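Local atomic coordinates of ethylbenzene dehydrogenase alpha-subunit (Aromatoleum aromaticum, PDB entry 2IVF), a protein that belongs to the molybdopterin oxidoreductase family and carries molybdenum, two pterin guanine dinucleotide cofactors and an iron/sulfur cluster alongside its beta and gamma partner subunits. Residues Phe204-Tyr208 with Leu491-Ser495; Asp293-Pro297 with Leu427-Leu431; Leu308-Val313 with Leu409-Pro414; Met534-Thr538 with Arg953-Met957; Arg769-Met773 with Val786-Ile792. All coordinates share one frame. Numbering follows the deposited sequence.

Contact 1: Phe204-Tyr208 with Leu491-Ser495; sequences FRMTY and LGVMS
A buried helix-to-helix-end contact within the molybdopterin oxidoreductase family region: helix 197-210 receives the last turn of helix 486-493 at Gly492, and the Arg205 guanidinium hydrogen-bonds to carbonyls where that turn unwinds. Residues 204-208 are regular helix; 491-493 end theirs, and Met494 is the first to leave helical angles (-69/148). The backbones come closest at Arg205 and Gly492, with CA atoms 4.4 Å apart, so that Arg205 CA makes a CA-H...O contact of 3.4 Å to Gly492 O. Glycine permits this approach, since an ideal CB here would clash with Phe204 CD2, which lies 3.8 Å from Gly492 CA. Phe204 and Tyr208, one turn apart and both t at chi1, hold Val493: its CG1 is 3.6 Å from Phe204 CE2 and 3.9 Å from Tyr208 CE2. Arg205 extends with chi1 to chi3 all t; its NE and NH2 also donate to Phe727 O and Lys726 O. Water 1 lies 2.7 Å from Tyr208 OH and donates weakly to Val493 O at 3.4 Å. The guanidinium grips Met494 O through NH1 at 2.9 Å and NH2 at 3.0 Å, while NH1 also reaches Leu491 O at 2.7 Å in a weak bond.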
# COMPACT_ATOMS: atom_id res chain seq x y z
N PHE A 204 -25.74 -8.04 -5.18
CA PHE A 204 -26.48 -7.56 -6.35
C PHE A 204 -27.68 -8.45 -6.68
O PHE A 204 -28.79 -7.96 -6.96
CB PHE A 204 -25.53 -7.47 -7.54
CG PHE A 204 -26.21 -7.18 -8.84
CD1 PHE A 204 -27.07 -6.09 -8.97
CD2 PHE A 204 -25.97 -7.98 -9.94
CE1 PHE A 204 -27.70 -5.81 -10.17
CE2 PHE A 204 -26.61 -7.70 -11.17
CZ PHE A 204 -27.49 -6.63 -11.26
N ARG A 205 -27.46 -9.76 -6.61
CA ARG A 205 -28.50 -10.72 -6.90
C ARG A 205 -29.64 -10.54 -5.89
O ARG A 205 -30.83 -10.57 -6.22
CB ARG A 205 -27.90 -12.12 -6.83
CG ARG A 205 -28.83 -13.24 -7.23
CD ARG A 205 -28.05 -14.57 -7.26
NE ARG A 205 -28.94 -15.61 -7.71
CZ ARG A 205 -29.26 -15.83 -8.97
NH1 ARG A 205 -28.74 -15.10 -9.94
NH2 ARG A 205 -30.10 -16.78 -9.27
N MET A 206 -29.27 -10.39 -4.62
CA MET A 206 -30.25 -10.15 -3.56
C MET A 206 -31.09 -8.90 -3.83
O MET A 206 -32.31 -8.94 -3.80
CB MET A 206 -29.52 -10.02 -2.23
CG MET A 206 -30.39 -9.75 -1.02
SD MET A 206 -29.40 -8.97 0.27
CE MET A 206 -28.20 -8.05 -0.67
N THR A 207 -30.42 -7.80 -4.12
CA THR A 207 -31.10 -6.54 -4.33
C THR A 207 -31.98 -6.63 -5.55
O THR A 207 -33.16 -6.28 -5.53
CB THR A 207 -30.09 -5.38 -4.42
OG1 THR A 207 -29.18 -5.47 -3.30
CG2 THR A 207 -30.85 -4.03 -4.44
N TYR A 208 -31.44 -7.19 -6.62
CA TYR A 208 -32.23 -7.43 -7.83
C TYR A 208 -33.47 -8.32 -7.60
O TYR A 208 -34.60 -8.04 -8.07
CB TYR A 208 -31.30 -8.05 -8.86
CG TYR A 208 -31.94 -8.49 -10.12
CD1 TYR A 208 -32.83 -7.66 -10.81
CD2 TYR A 208 -31.64 -9.74 -10.66
CE1 TYR A 208 -33.39 -8.08 -12.00
CE2 TYR A 208 -32.22 -10.16 -11.83
CZ TYR A 208 -33.09 -9.33 -12.50
OH TYR A 208 -33.66 -9.76 -13.68
N LEU A 491 -23.84 -14.13 -12.87
CA LEU A 491 -24.15 -14.72 -11.58
C LEU A 491 -25.24 -13.90 -10.89
O LEU A 491 -26.12 -14.45 -10.25
CB LEU A 491 -22.92 -14.79 -10.71
CG LEU A 491 -23.11 -15.45 -9.36
CD1 LEU A 491 -23.51 -16.88 -9.53
CD2 LEU A 491 -21.81 -15.33 -8.54
N GLY A 492 -25.18 -12.59 -11.07
CA GLY A 492 -26.12 -11.71 -10.46
C GLY A 492 -27.52 -11.76 -10.99
O GLY A 492 -28.46 -11.49 -10.25
N VAL A 493 -27.70 -12.13 -12.27
CA VAL A 493 -29.04 -12.06 -12.89
C VAL A 493 -29.62 -13.33 -13.42
O VAL A 493 -30.83 -13.41 -13.59
CB VAL A 493 -29.12 -11.00 -14.02
CG1 VAL A 493 -28.75 -9.60 -13.43
CG2 VAL A 493 -28.21 -11.36 -15.19
N MET A 494 -28.82 -14.36 -13.66
CA MET A 494 -29.38 -15.52 -14.31
C MET A 494 -30.34 -16.24 -13.39
O MET A 494 -30.14 -16.28 -12.19
CB MET A 494 -28.29 -16.46 -14.76
CG MET A 494 -27.52 -15.93 -15.94
SD MET A 494 -26.30 -17.11 -16.59
CE MET A 494 -25.29 -17.49 -15.15
N SER A 495 -31.34 -16.84 -13.99
CA SER A 495 -32.29 -17.63 -13.25
C SER A 495 -31.87 -19.10 -13.13
O SER A 495 -32.40 -19.82 -12.30
CB SER A 495 -33.68 -17.51 -13.87
OG SER A 495 -33.68 -18.05 -15.16
O HOH W 1 -32.80 -11.49 -15.63

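Contact 2: Asp293-Pro297 with Leu427-Leu431; sequences DLHVP and LIREL
Leu427 is the bump of this contact, and its hollow is the gap between Leu294 and Val296, over the backbone of His295. Residues 294-296 are extended, so Leu294 and Val296 project toward helix 425-437 while His295 between them points away, its NE2 held by Ala282 O. Leu427 and Leu431 lie one helical turn apart and point back at the strand. The short segments run at 118° with axes 10.8 Å apart, and the nearest CA pair, Val296 and Leu427, is 7.7 Å apart. Leu294 (m, t) has CD1 against both Leu427 CD1 (3.9 Å) and Leu431 CD2 (3.8 Å), and its CD2 is 3.8 Å from Leu427 CD1. This is helix-on-sheet packing in an alpha/beta layer, where 294-296 is an outermost strand, within this chain, of a four-stranded parallel sheet. A single methyl of Val296 (t), CG2, meets both leucines: 3.4 Å from Leu431 CD1 and 4.1 Å from Leu427 CD2. Leu427 (t, p) sets CD2 3.7 Å from His295 O, and Pro297 CD borders that methyl at 4.5 Å. Phe281 of the beta-subunit packs on Pro297 and Leu427, and Glu430, which pairs with Lys434, also makes a salt bridge to Arg279 of that subunit.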
# COMPACT_ATOMS: atom_id res chain seq x y z
N ASP A 293 11.70 10.94 -15.06
CA ASP A 293 12.65 11.90 -15.61
C ASP A 293 12.25 13.35 -15.34
O ASP A 293 13.09 14.24 -15.22
CB ASP A 293 12.82 11.66 -17.11
CG ASP A 293 13.39 10.31 -17.41
OD1 ASP A 293 14.51 10.01 -16.93
OD2 ASP A 293 12.70 9.54 -18.10
N LEU A 294 10.95 13.59 -15.27
CA LEU A 294 10.39 14.90 -15.18
C LEU A 294 9.23 14.85 -14.27
O LEU A 294 8.42 13.93 -14.30
CB LEU A 294 9.85 15.34 -16.56
CG LEU A 294 10.91 15.74 -17.62
CD1 LEU A 294 10.24 15.94 -18.97
CD2 LEU A 294 11.57 17.02 -17.17
N HIS A 295 9.16 15.86 -13.45
CA HIS A 295 7.97 16.23 -12.72
C HIS A 295 7.37 17.48 -13.32
O HIS A 295 8.04 18.55 -13.42
CB HIS A 295 8.35 16.48 -11.26
CG HIS A 295 7.23 16.95 -10.43
ND1 HIS A 295 7.41 17.89 -9.44
CD2 HIS A 295 5.89 16.69 -10.47
CE1 HIS A 295 6.24 18.14 -8.87
NE2 HIS A 295 5.31 17.40 -9.46
N VAL A 296 6.08 17.39 -13.64
CA VAL A 296 5.34 18.54 -14.13
C VAL A 296 4.48 19.00 -12.95
O VAL A 296 3.51 18.34 -12.60
CB VAL A 296 4.50 18.17 -15.38
CG1 VAL A 296 3.56 19.32 -15.77
CG2 VAL A 296 5.40 17.70 -16.59
N PRO A 297 4.87 20.12 -12.28
CA PRO A 297 4.31 20.50 -11.01
C PRO A 297 3.07 21.34 -11.17
O PRO A 297 2.99 22.53 -10.80
CB PRO A 297 5.46 21.27 -10.35
CG PRO A 297 6.15 21.90 -11.47
CD PRO A 297 5.99 21.01 -12.68
N LEU A 427 9.19 23.75 -20.07
CA LEU A 427 8.69 22.38 -19.95
C LEU A 427 7.41 22.15 -20.77
O LEU A 427 7.20 21.08 -21.33
CB LEU A 427 8.47 22.10 -18.45
CG LEU A 427 8.25 20.68 -17.99
CD1 LEU A 427 9.24 19.67 -18.69
CD2 LEU A 427 8.33 20.59 -16.46
N ILE A 428 6.54 23.14 -20.80
CA ILE A 428 5.38 23.11 -21.68
C ILE A 428 5.85 22.95 -23.15
O ILE A 428 5.37 22.07 -23.89
CB ILE A 428 4.56 24.38 -21.53
CG1 ILE A 428 3.94 24.42 -20.11
CG2 ILE A 428 3.50 24.45 -22.68
CD1 ILE A 428 3.00 25.69 -19.80
N ARG A 429 6.81 23.77 -23.56
CA ARG A 429 7.29 23.73 -24.94
C ARG A 429 8.02 22.42 -25.23
O ARG A 429 7.78 21.79 -26.26
CB ARG A 429 8.15 24.94 -25.27
CG ARG A 429 8.17 25.26 -26.77
CD ARG A 429 8.60 26.66 -27.07
NE ARG A 429 7.55 27.67 -27.02
CZ ARG A 429 7.65 28.83 -26.37
NH1 ARG A 429 8.74 29.16 -25.65
NH2 ARG A 429 6.64 29.68 -26.43
N GLU A 430 8.90 21.99 -24.31
CA GLU A 430 9.59 20.71 -24.48
C GLU A 430 8.65 19.52 -24.63
O GLU A 430 8.83 18.69 -25.52
CB GLU A 430 10.51 20.42 -23.31
CG GLU A 430 11.32 19.13 -23.48
CD GLU A 430 12.26 18.90 -22.29
OE1 GLU A 430 12.79 19.91 -21.78
OE2 GLU A 430 12.41 17.73 -21.91
N LEU A 431 7.68 19.42 -23.73
CA LEU A 431 6.73 18.34 -23.78
C LEU A 431 5.74 18.43 -24.93
O LEU A 431 5.30 17.38 -25.45
CB LEU A 431 6.03 18.16 -22.43
CG LEU A 431 6.97 17.64 -21.32
CD1 LEU A 431 6.33 17.69 -19.88
CD2 LEU A 431 7.50 16.20 -21.64

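Contact 3: Leu308-Val313 with Leu409-Pro414; sequences LGLSQV and LKDYTP
Gln312, Leu409 and Tyr412, with Leu308 almost level, bury the most surface where helix 303-316 meets the turn joining helix 401-408 to helix 414-421. Residues 308-313 are regular helix; 410-411 form a short 3-10 segment, spanned by Tyr412 N to Leu409 O at 2.9 Å. The closest CA pairs are Gly309 with Tyr412 at 5.0 Å and Gln312 with Leu409 at 5.7 Å. Gln312 (t, m) folds along the turn: CG lies 3.3 Å from Leu409 O, CB 3.3 Å from Tyr412 O, and NE2 3.3 Å from Pro414 CD. Leu409 (m, t) points at the helix, its CD2 3.5 Å from Leu308 O and 3.8 Å from Leu308 CB, its CD1 4.2 Å from Ser311 CB. Leu308 (m, t) sets CD1 over one face of the Tyr412 ring, a CH-pi contact 3.7 Å from the centroid and 12° off the normal; Tyr412 OH bonds to His831 N. Val313 CG2 meets, at 3.7 Å, CG of Pro414, the first residue of helix 414-421, for which Thr413 is the N-cap. At Gly309 a bare CA lets Tyr412 O approach to 3.4 Å in a CA-H...O contact with an angle of 165° at hydrogen. The two segments share no hydrogen bond, and the buried Tyr412 O meets CH groups instead; cohesion therefore rests on apolar fit and CH contacts, even with a glutamine at the centre.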
# COMPACT_ATOMS: atom_id res chain seq x y z
N LEU A 308 -3.60 22.02 -22.76
CA LEU A 308 -3.95 22.94 -23.82
C LEU A 308 -2.66 23.68 -24.31
O LEU A 308 -2.51 24.00 -25.49
CB LEU A 308 -5.02 23.89 -23.34
CG LEU A 308 -6.38 23.22 -23.06
CD1 LEU A 308 -7.37 24.18 -22.36
CD2 LEU A 308 -6.99 22.69 -24.37
N GLY A 309 -1.77 24.00 -23.39
CA GLY A 309 -0.47 24.60 -23.75
C GLY A 309 0.29 23.69 -24.70
O GLY A 309 0.84 24.15 -25.73
N LEU A 310 0.29 22.40 -24.40
CA LEU A 310 0.93 21.41 -25.27
C LEU A 310 0.26 21.39 -26.65
O LEU A 310 0.92 21.28 -27.67
CB LEU A 310 0.88 20.01 -24.66
CG LEU A 310 2.13 19.55 -23.88
CD1 LEU A 310 2.62 20.55 -22.83
CD2 LEU A 310 1.93 18.14 -23.31
N SER A 311 -1.07 21.46 -26.67
CA SER A 311 -1.79 21.44 -27.93
C SER A 311 -1.49 22.69 -28.72
O SER A 311 -1.35 22.63 -29.94
CB SER A 311 -3.27 21.35 -27.68
OG SER A 311 -3.58 20.18 -26.95
N GLN A 312 -1.41 23.84 -28.03
CA GLN A 312 -1.10 25.08 -28.68
C GLN A 312 0.27 25.02 -29.32
O GLN A 312 0.47 25.49 -30.43
CB GLN A 312 -1.18 26.25 -27.70
CG GLN A 312 -1.20 27.62 -28.37
CD GLN A 312 0.16 28.19 -28.78
OE1 GLN A 312 0.21 29.11 -29.60
NE2 GLN A 312 1.25 27.63 -28.25
N VAL A 313 1.21 24.39 -28.63
CA VAL A 313 2.56 24.21 -29.17
C VAL A 313 2.55 23.42 -30.47
O VAL A 313 3.12 23.86 -31.48
CB VAL A 313 3.48 23.58 -28.14
CG1 VAL A 313 4.82 23.11 -28.79
CG2 VAL A 313 3.74 24.56 -27.02
N LEU A 409 -7.05 28.57 -28.28
CA LEU A 409 -5.73 28.26 -27.75
C LEU A 409 -4.84 29.51 -27.73
O LEU A 409 -3.73 29.45 -27.19
CB LEU A 409 -5.05 27.15 -28.57
CG LEU A 409 -5.63 25.75 -28.34
CD1 LEU A 409 -5.02 24.75 -29.31
CD2 LEU A 409 -5.43 25.27 -26.87
N LYS A 410 -5.30 30.63 -28.28
CA LYS A 410 -4.57 31.89 -28.06
C LYS A 410 -4.44 32.29 -26.57
O LYS A 410 -3.57 33.06 -26.19
CB LYS A 410 -5.18 33.02 -28.88
CG LYS A 410 -4.93 32.78 -30.37
CD LYS A 410 -5.41 33.90 -31.25
CE LYS A 410 -5.11 33.58 -32.72
NZ LYS A 410 -5.72 34.61 -33.62
N ASP A 411 -5.33 31.75 -25.74
CA ASP A 411 -5.31 31.98 -24.31
C ASP A 411 -4.42 30.94 -23.61
O ASP A 411 -4.27 31.02 -22.39
CB ASP A 411 -6.77 31.97 -23.77
CG ASP A 411 -7.58 33.19 -24.26
OD1 ASP A 411 -6.97 34.24 -24.60
OD2 ASP A 411 -8.83 33.10 -24.35
N TYR A 412 -3.82 30.01 -24.36
CA TYR A 412 -3.05 28.90 -23.83
C TYR A 412 -1.71 28.80 -24.56
O TYR A 412 -1.17 27.73 -24.75
CB TYR A 412 -3.83 27.57 -23.91
CG TYR A 412 -5.08 27.61 -23.09
CD1 TYR A 412 -5.05 27.29 -21.73
CD2 TYR A 412 -6.30 28.01 -23.65
CE1 TYR A 412 -6.18 27.40 -20.95
CE2 TYR A 412 -7.46 28.08 -22.87
CZ TYR A 412 -7.38 27.77 -21.52
OH TYR A 412 -8.49 27.87 -20.72
N THR A 413 -1.16 29.94 -24.96
CA THR A 413 0.23 29.94 -25.38
C THR A 413 1.02 29.45 -24.16
O THR A 413 0.53 29.48 -23.03
CB THR A 413 0.68 31.36 -25.79
OG1 THR A 413 0.60 32.22 -24.63
CG2 THR A 413 -0.23 31.90 -26.94
N PRO A 414 2.22 28.94 -24.37
CA PRO A 414 2.95 28.45 -23.21
C PRO A 414 3.12 29.45 -22.07
O PRO A 414 3.04 29.08 -20.91
CB PRO A 414 4.30 28.05 -23.80
CG PRO A 414 4.00 27.72 -25.20
CD PRO A 414 2.95 28.71 -25.62

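Contact 4: Met534-Thr538 with Arg953-Met957; sequences MKVVT and RYYFM
Thr538, in its m rotamer on helix 526-540, directs OG1 back to Met534 O (2.7 Å) and offers the same oxygen to Phe956 N at 2.9 Å. One hydroxyl thus donates within its helix and accepts from the incoming irregular segment 953-957. That segment is largely extended up to Tyr955; its closest CA pairs with the helix are Lys535 with Tyr955, 4.6 Å, and Thr538 with Phe956, 5.5 Å. The CA-to-CB bond of Tyr955 points toward the helix and chi1 is p, bringing CG to 3.8 Å from Met534 CB; Tyr955 CB lies 3.6 Å from Met534 O. Met534 is folded, m at all three chi angles, with CE 4.5 Å from Phe956 CB. Tyr954, t at chi1, brings ring atom CE2 to 3.7 Å from Thr538 CG2, and its OH bonds to Asp216 OD2. Lys535 (m, t, m, t) places CD 4.0 Å from Arg953 CB. Water 2 accepts from Lys535 NZ at 2.7 Å and Arg953 NH1 at 2.9 Å, bridging two like charges; Arg953 NH2 is taken up by Gly233 O and Pro806 O. This helix-to-loop contact joins the molybdopterin oxidoreductase family region to the connection between strands 915-917 and 969-975 of the C-terminal barrel, of the double-psi beta-barrel class.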
# COMPACT_ATOMS: atom_id res chain seq x y z
N MET A 534 -27.29 -1.56 -22.39
CA MET A 534 -26.80 -1.26 -21.06
C MET A 534 -27.64 -0.21 -20.35
O MET A 534 -27.90 -0.32 -19.15
CB MET A 534 -25.35 -0.81 -21.11
CG MET A 534 -24.37 -1.94 -21.37
SD MET A 534 -24.49 -3.30 -20.18
CE MET A 534 -23.85 -2.44 -18.71
N LYS A 535 -28.06 0.80 -21.09
CA LYS A 535 -28.89 1.84 -20.53
C LYS A 535 -30.15 1.23 -19.93
O LYS A 535 -30.50 1.55 -18.80
CB LYS A 535 -29.25 2.91 -21.59
CG LYS A 535 -28.03 3.67 -22.11
CD LYS A 535 -28.36 5.05 -22.68
CE LYS A 535 -28.95 5.00 -24.07
NZ LYS A 535 -29.13 6.38 -24.67
N VAL A 536 -30.78 0.32 -20.66
CA VAL A 536 -32.02 -0.30 -20.19
C VAL A 536 -31.80 -1.25 -19.04
O VAL A 536 -32.41 -1.11 -17.97
CB VAL A 536 -32.71 -1.05 -21.30
CG1 VAL A 536 -33.90 -1.83 -20.75
CG2 VAL A 536 -33.13 -0.05 -22.39
N VAL A 537 -30.93 -2.22 -19.22
CA VAL A 537 -30.73 -3.20 -18.18
C VAL A 537 -30.30 -2.56 -16.85
O VAL A 537 -30.67 -3.03 -15.80
CB VAL A 537 -29.73 -4.27 -18.62
CG1 VAL A 537 -30.19 -4.90 -19.98
CG2 VAL A 537 -28.35 -3.67 -18.72
N THR A 538 -29.51 -1.49 -16.88
CA THR A 538 -28.99 -0.89 -15.62
C THR A 538 -30.18 -0.49 -14.71
O THR A 538 -30.24 -0.80 -13.51
CB THR A 538 -28.16 0.37 -15.93
OG1 THR A 538 -27.00 -0.01 -16.67
CG2 THR A 538 -27.73 1.08 -14.63
N ARG A 953 -25.05 10.38 -21.11
CA ARG A 953 -25.94 9.27 -20.74
C ARG A 953 -25.47 8.53 -19.51
O ARG A 953 -24.33 8.69 -19.07
CB ARG A 953 -26.08 8.27 -21.87
CG ARG A 953 -24.80 7.57 -22.25
CD ARG A 953 -24.80 7.08 -23.73
NE ARG A 953 -23.43 6.97 -24.30
CZ ARG A 953 -23.18 6.74 -25.59
NH1 ARG A 953 -24.17 6.59 -26.44
NH2 ARG A 953 -21.93 6.66 -26.03
N TYR A 954 -26.35 7.72 -18.95
CA TYR A 954 -26.01 6.90 -17.82
C TYR A 954 -26.35 5.45 -18.10
O TYR A 954 -27.46 5.11 -18.54
CB TYR A 954 -26.73 7.36 -16.54
CG TYR A 954 -26.53 6.38 -15.39
CD1 TYR A 954 -25.27 6.19 -14.84
CD2 TYR A 954 -27.56 5.57 -14.93
CE1 TYR A 954 -25.05 5.25 -13.80
CE2 TYR A 954 -27.35 4.66 -13.89
CZ TYR A 954 -26.11 4.49 -13.35
OH TYR A 954 -25.88 3.57 -12.34
N TYR A 955 -25.38 4.59 -17.83
CA TYR A 955 -25.64 3.17 -17.62
C TYR A 955 -24.58 2.79 -16.59
O TYR A 955 -23.75 3.62 -16.22
CB TYR A 955 -25.54 2.38 -18.91
CG TYR A 955 -24.22 2.52 -19.64
CD1 TYR A 955 -23.13 1.72 -19.30
CD2 TYR A 955 -24.05 3.42 -20.70
CE1 TYR A 955 -21.91 1.82 -19.97
CE2 TYR A 955 -22.79 3.53 -21.37
CZ TYR A 955 -21.74 2.71 -21.00
OH TYR A 955 -20.49 2.78 -21.64
N PHE A 956 -24.61 1.54 -16.13
CA PHE A 956 -23.89 1.12 -14.94
C PHE A 956 -22.41 1.52 -15.03
O PHE A 956 -21.75 1.26 -16.05
CB PHE A 956 -24.07 -0.39 -14.76
CG PHE A 956 -23.32 -0.97 -13.57
CD1 PHE A 956 -23.35 -0.36 -12.32
CD2 PHE A 956 -22.64 -2.17 -13.71
CE1 PHE A 956 -22.68 -0.92 -11.23
CE2 PHE A 956 -21.96 -2.73 -12.61
CZ PHE A 956 -21.99 -2.10 -11.39
N MET A 957 -21.94 2.16 -13.96
CA MET A 957 -20.59 2.69 -13.79
C MET A 957 -20.21 3.87 -14.67
O MET A 957 -19.08 4.40 -14.56
CB MET A 957 -19.57 1.57 -13.95
CG MET A 957 -19.84 0.40 -13.03
SD MET A 957 -18.61 -0.89 -13.20
CE MET A 957 -18.72 -1.07 -14.97
O HOH W 2 -27.02 6.92 -26.23

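Contact 5: Arg769-Met773 with Val786-Ile792; sequences RFLSM and VDVTKPI. With GOL (glycerol), chain F; ACT (acetate ion), chain J.
Val786 (t) inserts its methyls against the backbone and side chains of residues 770-773: CG1 is 3.7 Å from Phe770 O, and CG2 is 3.8 Å from Ser772 CA and 3.7 Å from Met773 CE. The motif on its own segment is a type I beta turn, Asp787 to Lys790, combined with an Asx turn; Lys790 N bonds to Asp787 O at 3.0 Å, and Asp787 OD1 accepts from Thr789 N at 2.9 Å and Thr789 OG1 at 2.6 Å. The two loops flank helix 777-781, and their nearest CA atoms, of Ser772 and Val786, are 5.3 Å apart. Val788 points toward the partner, with CG1 3.6 Å from Leu771 CD2 and 4.2 Å from Arg769 CB. Ile792 CD1 lies 4.0 Å from Phe770 CE1, and Ile792 CG2 lies 4.2 Å from Met773 CE. Water 3 links the backbones, donating to Leu771 O and Val786 O, each at 2.7 Å; Val786 N also donates to acetate O at 2.8 Å. A glycerol, like the acetate probably from the crystallisation liquor, completes a bridge: Arg769 NE donates to glycerol O2 at 2.8 Å, and that O2 donates to Val788 O at 2.7 Å.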
# COMPACT_ATOMS: atom_id res chain seq x y z
N ARG A 769 -4.30 -16.17 -17.89
CA ARG A 769 -4.60 -14.98 -18.71
C ARG A 769 -6.00 -15.04 -19.29
O ARG A 769 -6.44 -16.07 -19.77
CB ARG A 769 -3.58 -14.85 -19.85
CG ARG A 769 -2.34 -14.12 -19.43
CD ARG A 769 -1.30 -14.37 -20.39
NE ARG A 769 -0.32 -13.31 -20.45
CZ ARG A 769 0.86 -13.29 -19.83
NH1 ARG A 769 1.16 -14.19 -18.93
NH2 ARG A 769 1.70 -12.30 -20.10
N PHE A 770 -6.71 -13.94 -19.24
CA PHE A 770 -8.00 -13.92 -19.90
C PHE A 770 -7.86 -13.77 -21.40
O PHE A 770 -6.86 -13.21 -21.92
CB PHE A 770 -8.95 -12.90 -19.26
CG PHE A 770 -8.50 -11.46 -19.26
CD1 PHE A 770 -8.57 -10.68 -20.44
CD2 PHE A 770 -8.25 -10.81 -18.06
CE1 PHE A 770 -8.25 -9.30 -20.40
CE2 PHE A 770 -7.98 -9.46 -18.03
CZ PHE A 770 -7.98 -8.70 -19.18
N LEU A 771 -8.80 -14.34 -22.12
CA LEU A 771 -8.67 -14.41 -23.56
C LEU A 771 -9.58 -13.41 -24.29
O LEU A 771 -9.56 -13.31 -25.52
CB LEU A 771 -8.98 -15.81 -24.03
CG LEU A 771 -8.09 -16.90 -23.42
CD1 LEU A 771 -8.53 -18.23 -23.95
CD2 LEU A 771 -6.63 -16.60 -23.77
N SER A 772 -10.38 -12.70 -23.54
CA SER A 772 -11.25 -11.67 -24.12
C SER A 772 -11.82 -10.80 -23.01
O SER A 772 -11.65 -11.12 -21.83
CB SER A 772 -12.39 -12.29 -24.90
OG SER A 772 -13.43 -12.66 -24.06
N MET A 773 -12.48 -9.71 -23.41
CA MET A 773 -13.13 -8.82 -22.49
C MET A 773 -14.58 -9.24 -22.18
O MET A 773 -15.32 -8.47 -21.56
CB MET A 773 -13.13 -7.37 -23.07
CG MET A 773 -11.78 -6.68 -23.21
SD MET A 773 -10.91 -6.57 -21.69
CE MET A 773 -9.28 -6.13 -22.30
N VAL A 786 -8.30 -9.12 -27.62
CA VAL A 786 -7.21 -9.54 -26.75
C VAL A 786 -6.40 -10.61 -27.47
O VAL A 786 -6.97 -11.54 -28.02
CB VAL A 786 -7.73 -10.09 -25.40
CG1 VAL A 786 -6.57 -10.67 -24.61
CG2 VAL A 786 -8.55 -9.00 -24.58
N ASP A 787 -5.08 -10.43 -27.53
CA ASP A 787 -4.14 -11.36 -28.12
C ASP A 787 -3.06 -11.55 -27.03
O ASP A 787 -2.29 -10.66 -26.73
CB ASP A 787 -3.54 -10.81 -29.39
CG ASP A 787 -2.45 -11.69 -29.96
OD1 ASP A 787 -1.98 -12.64 -29.27
OD2 ASP A 787 -2.05 -11.46 -31.10
N VAL A 788 -3.08 -12.70 -26.40
CA VAL A 788 -2.23 -12.89 -25.23
C VAL A 788 -0.77 -12.85 -25.57
O VAL A 788 0.05 -12.80 -24.67
CB VAL A 788 -2.58 -14.24 -24.51
CG1 VAL A 788 -4.01 -14.17 -23.96
CG2 VAL A 788 -2.35 -15.46 -25.41
N THR A 789 -0.42 -12.88 -26.85
CA THR A 789 0.99 -12.82 -27.26
C THR A 789 1.52 -11.41 -27.35
O THR A 789 2.66 -11.23 -27.67
CB THR A 789 1.23 -13.47 -28.63
OG1 THR A 789 0.59 -12.68 -29.65
CG2 THR A 789 0.75 -14.91 -28.68
N LYS A 790 0.69 -10.39 -27.11
CA LYS A 790 1.16 -9.00 -27.12
C LYS A 790 0.45 -8.15 -26.11
O LYS A 790 -0.67 -8.52 -25.69
CB LYS A 790 0.90 -8.39 -28.49
CG LYS A 790 -0.55 -8.39 -28.88
CD LYS A 790 -0.81 -7.90 -30.35
CE LYS A 790 0.07 -8.60 -31.30
NZ LYS A 790 -0.55 -8.69 -32.65
N PRO A 791 1.05 -7.01 -25.72
CA PRO A 791 0.39 -6.14 -24.80
C PRO A 791 -0.99 -5.66 -25.28
O PRO A 791 -1.24 -5.49 -26.49
CB PRO A 791 1.37 -4.97 -24.63
CG PRO A 791 2.69 -5.52 -24.95
CD PRO A 791 2.41 -6.52 -26.05
N ILE A 792 -1.90 -5.62 -24.33
CA ILE A 792 -3.25 -5.15 -24.53
C ILE A 792 -3.14 -3.66 -24.70
O ILE A 792 -2.49 -3.05 -23.92
CB ILE A 792 -4.13 -5.49 -23.32
CG1 ILE A 792 -4.38 -7.01 -23.27
CG2 ILE A 792 -5.50 -4.72 -23.40
CD1 ILE A 792 -5.06 -7.51 -22.02
C1 GOL F . -0.12 -8.93 -22.24
O1 GOL F . 0.90 -9.07 -21.26
C2 GOL F . -0.81 -10.23 -22.60
O2 GOL F . 0.00 -11.36 -22.43
C3 GOL F . -2.00 -10.50 -21.72
O3 GOL F . -2.53 -11.76 -22.02
C ACT J . -11.12 -11.47 -28.44
O ACT J . -10.68 -10.52 -27.73
OXT ACT J . -10.83 -12.66 -28.08
CH3 ACT J . -11.98 -11.23 -29.65
O HOH W 3 -7.48 -14.00 -27.08

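Contacts 2 and 3 form one neighbourhood, with centres about 14 Å apart: strand 294-296 leads into helix 303-316, and Ile428 of contact 2 packs on Leu310 and Pro414 of contact 3. Contact 1 lies across the chain's centre, about 49 Å from contact 2 by centres, although its segments enclose contacts 2 and 3 in sequence. Contact 4 opens after contact 1 closes, lies about 16 Å from it between centres, and brackets contact 5 along the chain. Contacts 1 to 3 fall wholly within the molybdopterin oxidoreductase part of the chain, whereas contact 4 joins segments 415 residues apart and brings the C-terminal part back against it.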